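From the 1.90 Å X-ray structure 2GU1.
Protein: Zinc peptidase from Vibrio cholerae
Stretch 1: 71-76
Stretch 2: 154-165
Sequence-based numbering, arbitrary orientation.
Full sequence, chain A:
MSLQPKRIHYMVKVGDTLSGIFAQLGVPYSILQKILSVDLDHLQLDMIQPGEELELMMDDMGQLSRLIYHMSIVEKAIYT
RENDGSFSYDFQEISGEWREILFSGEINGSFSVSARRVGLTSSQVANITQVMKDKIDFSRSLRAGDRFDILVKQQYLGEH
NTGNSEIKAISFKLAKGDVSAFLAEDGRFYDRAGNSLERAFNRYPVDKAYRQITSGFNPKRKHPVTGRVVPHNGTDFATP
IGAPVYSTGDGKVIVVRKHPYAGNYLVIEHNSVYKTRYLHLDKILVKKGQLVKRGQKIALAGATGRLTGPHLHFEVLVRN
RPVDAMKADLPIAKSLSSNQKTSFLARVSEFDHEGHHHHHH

Stretch 1 (71-76) MSIVEK
Stretch 2 154-165: QQYLGEHNTGNS

The contact sets a stretch, residues 71-76, that holds a tight turn against one face of a beta hairpin, residues 154-165. It buries 359 Å² in total, and Ile73, Val74 and Leu157 contribute most.

The first stretch contains a type I beta turn from Ser72 to Glu75. Ile73 (phi/psi -72/-6) and Val74 (-122/6) occupy its corners. Ser72 N donates to Glu75 O at 3.2 Å; the return bond, Glu75 N to Ser72 O at 3.3 Å, is weak. Ser72 is extended at -161/176 with chi1 p, and Ser72 OG accepts from Val74 N at 3.0 Å. Strand geometry resumes at Glu75 and Lys76.

The hairpin strands, one ending at Leu157 and the other starting at His160, run antiparallel. A type II' turn from Leu157 to His160 joins them, with Gly158 at 62/-121 and Glu159 at -102/4. Leu157 N donates to His160 O at 2.7 Å, and His160 N to Leu157 O at 2.8 Å. Thr162 N donates to Gln155 O at 3.1 Å. The chain turns a corner at Gly163 (98/-11), where a CB would jam against the preceding carbonyl O. Gln155 N then donates to Asn164 O at 3.0 Å.

Ile73 is closest in register to Thr162, with 6.0 Å between Ile73 CA and Thr162 CA. The CA-to-CB bond of Ile73 points toward the hairpin, with chi1 p and chi2 t. Ile73 CD1 lies 3.8 Å from Leu157 CB and also 3.8 Å from His160 CB. Ile73 CG1 is 3.8 Å from Thr162 CG2. The side chain therefore touches residues of both strands.

The CA-to-CB bond of Val74 also points toward the hairpin, and the residue is buried, with chi1 m. Val74 CG1 packs 3.6 Å from Thr162 CG2 and 3.9 Å from Leu157 CB.

Leu157 answers both residues. Its CA-to-CB bond points toward the turn, with chi1 t and chi2 p. Leu157 CD2 also comes within 3.4 Å of Ile73 O.

The CA-to-CB bond of Thr162 points sideways to the turn, with chi1 p. Thr162 OG1 donates to Gln155 O at 3.0 Å and accepts from Asn164 N at 3.1 Å. These bonds tie the hydroxyl to its own hairpin, while the methyl meets Ile73 and Val74.

No direct hydrogen bond crosses the contact. One water bridges it, accepting from Ile73 N at 3.0 Å and donating to Thr162 O at 2.8 Å. Apolar packing makes up much of the contact, and a water joins the two backbones.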

# COMPACT_ATOMS: atom_id res chain seq x y z
N MET A 71 -2.46 5.24 -12.48
CA MET A 71 -3.06 4.98 -11.18
C MET A 71 -3.99 6.13 -10.79
O MET A 71 -4.98 5.93 -10.10
CB MET A 71 -1.96 4.81 -10.12
CG MET A 71 -1.22 3.50 -10.27
SD MET A 71 0.46 3.52 -9.60
CE MET A 71 1.37 3.99 -11.05
N SER A 72 -3.63 7.34 -11.22
CA SER A 72 -4.43 8.53 -10.98
C SER A 72 -3.98 9.56 -11.99
O SER A 72 -3.04 9.31 -12.75
CB SER A 72 -4.20 9.09 -9.56
OG SER A 72 -2.99 9.82 -9.49
N ILE A 73 -4.63 10.72 -12.02
CA ILE A 73 -4.24 11.75 -12.97
C ILE A 73 -2.90 12.41 -12.61
O ILE A 73 -2.38 13.21 -13.37
CB ILE A 73 -5.35 12.83 -13.11
CG1 ILE A 73 -5.65 13.47 -11.75
CG2 ILE A 73 -6.61 12.19 -13.67
CD1 ILE A 73 -6.83 14.44 -11.78
N VAL A 74 -2.35 12.06 -11.45
CA VAL A 74 -1.07 12.61 -11.02
C VAL A 74 -0.01 11.54 -10.77
O VAL A 74 1.08 11.85 -10.31
CB VAL A 74 -1.22 13.48 -9.73
CG1 VAL A 74 -2.11 14.68 -10.02
CG2 VAL A 74 -1.80 12.65 -8.59
N GLU A 75 -0.33 10.29 -11.09
CA GLU A 75 0.61 9.19 -10.88
C GLU A 75 0.47 8.09 -11.93
O GLU A 75 -0.63 7.63 -12.22
CB GLU A 75 0.40 8.58 -9.49
CG GLU A 75 0.50 9.60 -8.36
CD GLU A 75 0.23 9.01 -6.99
OE1 GLU A 75 0.40 9.74 -5.98
OE2 GLU A 75 -0.14 7.82 -6.91
N LYS A 76 1.60 7.67 -12.48
CA LYS A 76 1.60 6.62 -13.49
C LYS A 76 2.89 5.80 -13.49
O LYS A 76 3.98 6.33 -13.26
CB LYS A 76 1.38 7.22 -14.88
CG LYS A 76 2.42 8.26 -15.27
CD LYS A 76 2.08 8.91 -16.60
CE LYS A 76 3.09 10.00 -16.95
NZ LYS A 76 2.73 10.71 -18.22
N GLN A 154 -7.04 17.26 0.55
CA GLN A 154 -7.43 16.64 -0.71
C GLN A 154 -6.52 17.12 -1.82
O GLN A 154 -6.32 18.32 -1.98
CB GLN A 154 -8.88 16.98 -1.06
CG GLN A 154 -9.92 16.19 -0.29
CD GLN A 154 -11.33 16.63 -0.64
OE1 GLN A 154 -12.29 15.91 -0.41
NE2 GLN A 154 -11.45 17.83 -1.19
N GLN A 155 -5.97 16.19 -2.60
CA GLN A 155 -5.09 16.57 -3.69
C GLN A 155 -5.90 16.81 -4.95
O GLN A 155 -6.80 16.05 -5.30
CB GLN A 155 -4.04 15.48 -3.93
CG GLN A 155 -3.06 15.78 -5.05
CD GLN A 155 -2.04 14.67 -5.22
OE1 GLN A 155 -2.37 13.49 -5.12
NE2 GLN A 155 -0.79 15.04 -5.48
N TYR A 156 -5.57 17.91 -5.63
CA TYR A 156 -6.22 18.28 -6.87
C TYR A 156 -5.16 18.49 -7.94
O TYR A 156 -3.98 18.64 -7.64
CB TYR A 156 -7.00 19.59 -6.71
CG TYR A 156 -8.45 19.40 -6.30
CD1 TYR A 156 -8.78 18.82 -5.08
CD2 TYR A 156 -9.48 19.77 -7.16
CE1 TYR A 156 -10.11 18.61 -4.71
CE2 TYR A 156 -10.82 19.57 -6.80
CZ TYR A 156 -11.12 18.99 -5.58
OH TYR A 156 -12.44 18.80 -5.22
N LEU A 157 -5.59 18.46 -9.19
CA LEU A 157 -4.73 18.71 -10.33
C LEU A 157 -5.53 19.76 -11.07
O LEU A 157 -6.56 19.44 -11.66
CB LEU A 157 -4.56 17.47 -11.20
CG LEU A 157 -3.63 17.73 -12.39
CD1 LEU A 157 -2.27 18.21 -11.89
CD2 LEU A 157 -3.48 16.46 -13.21
N GLY A 158 -5.08 21.00 -11.01
CA GLY A 158 -5.85 22.05 -11.65
C GLY A 158 -7.18 22.08 -10.93
O GLY A 158 -7.24 22.25 -9.72
N GLU A 159 -8.26 21.86 -11.67
CA GLU A 159 -9.60 21.89 -11.10
C GLU A 159 -10.16 20.48 -10.87
O GLU A 159 -11.31 20.33 -10.45
CB GLU A 159 -10.54 22.66 -12.04
CG GLU A 159 -10.64 22.05 -13.43
CD GLU A 159 -10.99 23.07 -14.50
OE1 GLU A 159 -11.23 22.66 -15.66
OE2 GLU A 159 -11.01 24.28 -14.19
N HIS A 160 -9.34 19.47 -11.12
CA HIS A 160 -9.77 18.09 -10.96
C HIS A 160 -9.28 17.44 -9.68
O HIS A 160 -8.10 17.53 -9.33
CB HIS A 160 -9.32 17.27 -12.17
CG HIS A 160 -9.85 17.78 -13.47
ND1 HIS A 160 -11.19 17.69 -13.81
CD2 HIS A 160 -9.24 18.40 -14.50
CE1 HIS A 160 -11.37 18.24 -15.00
NE2 HIS A 160 -10.21 18.68 -15.44
N ASN A 161 -10.20 16.78 -9.00
CA ASN A 161 -9.91 16.07 -7.76
C ASN A 161 -9.23 14.77 -8.19
O ASN A 161 -9.77 14.02 -9.01
CB ASN A 161 -11.21 15.80 -7.01
CG ASN A 161 -10.99 15.23 -5.62
OD1 ASN A 161 -11.88 15.28 -4.77
ND2 ASN A 161 -9.81 14.67 -5.39
N THR A 162 -8.05 14.51 -7.65
CA THR A 162 -7.30 13.31 -8.00
C THR A 162 -7.85 12.07 -7.30
O THR A 162 -7.64 10.95 -7.75
CB THR A 162 -5.82 13.45 -7.64
OG1 THR A 162 -5.67 13.45 -6.21
CG2 THR A 162 -5.26 14.75 -8.19
N GLY A 163 -8.57 12.29 -6.21
CA GLY A 163 -9.11 11.17 -5.46
C GLY A 163 -8.20 10.84 -4.28
O GLY A 163 -8.57 10.07 -3.39
N ASN A 164 -7.02 11.44 -4.26
CA ASN A 164 -6.06 11.23 -3.19
C ASN A 164 -6.42 12.17 -2.04
O ASN A 164 -6.69 13.34 -2.26
CB ASN A 164 -4.64 11.52 -3.68
CG ASN A 164 -4.13 10.46 -4.66
OD1 ASN A 164 -3.23 10.73 -5.46
ND2 ASN A 164 -4.70 9.27 -4.60
N SER A 165 -6.43 11.64 -0.81
CA SER A 165 -6.75 12.45 0.36
C SER A 165 -6.13 11.85 1.61
O SER A 165 -5.75 10.68 1.62
CB SER A 165 -8.26 12.52 0.57
OG SER A 165 -8.74 11.25 0.98
O HOH W 1 -7.22 10.71 -10.49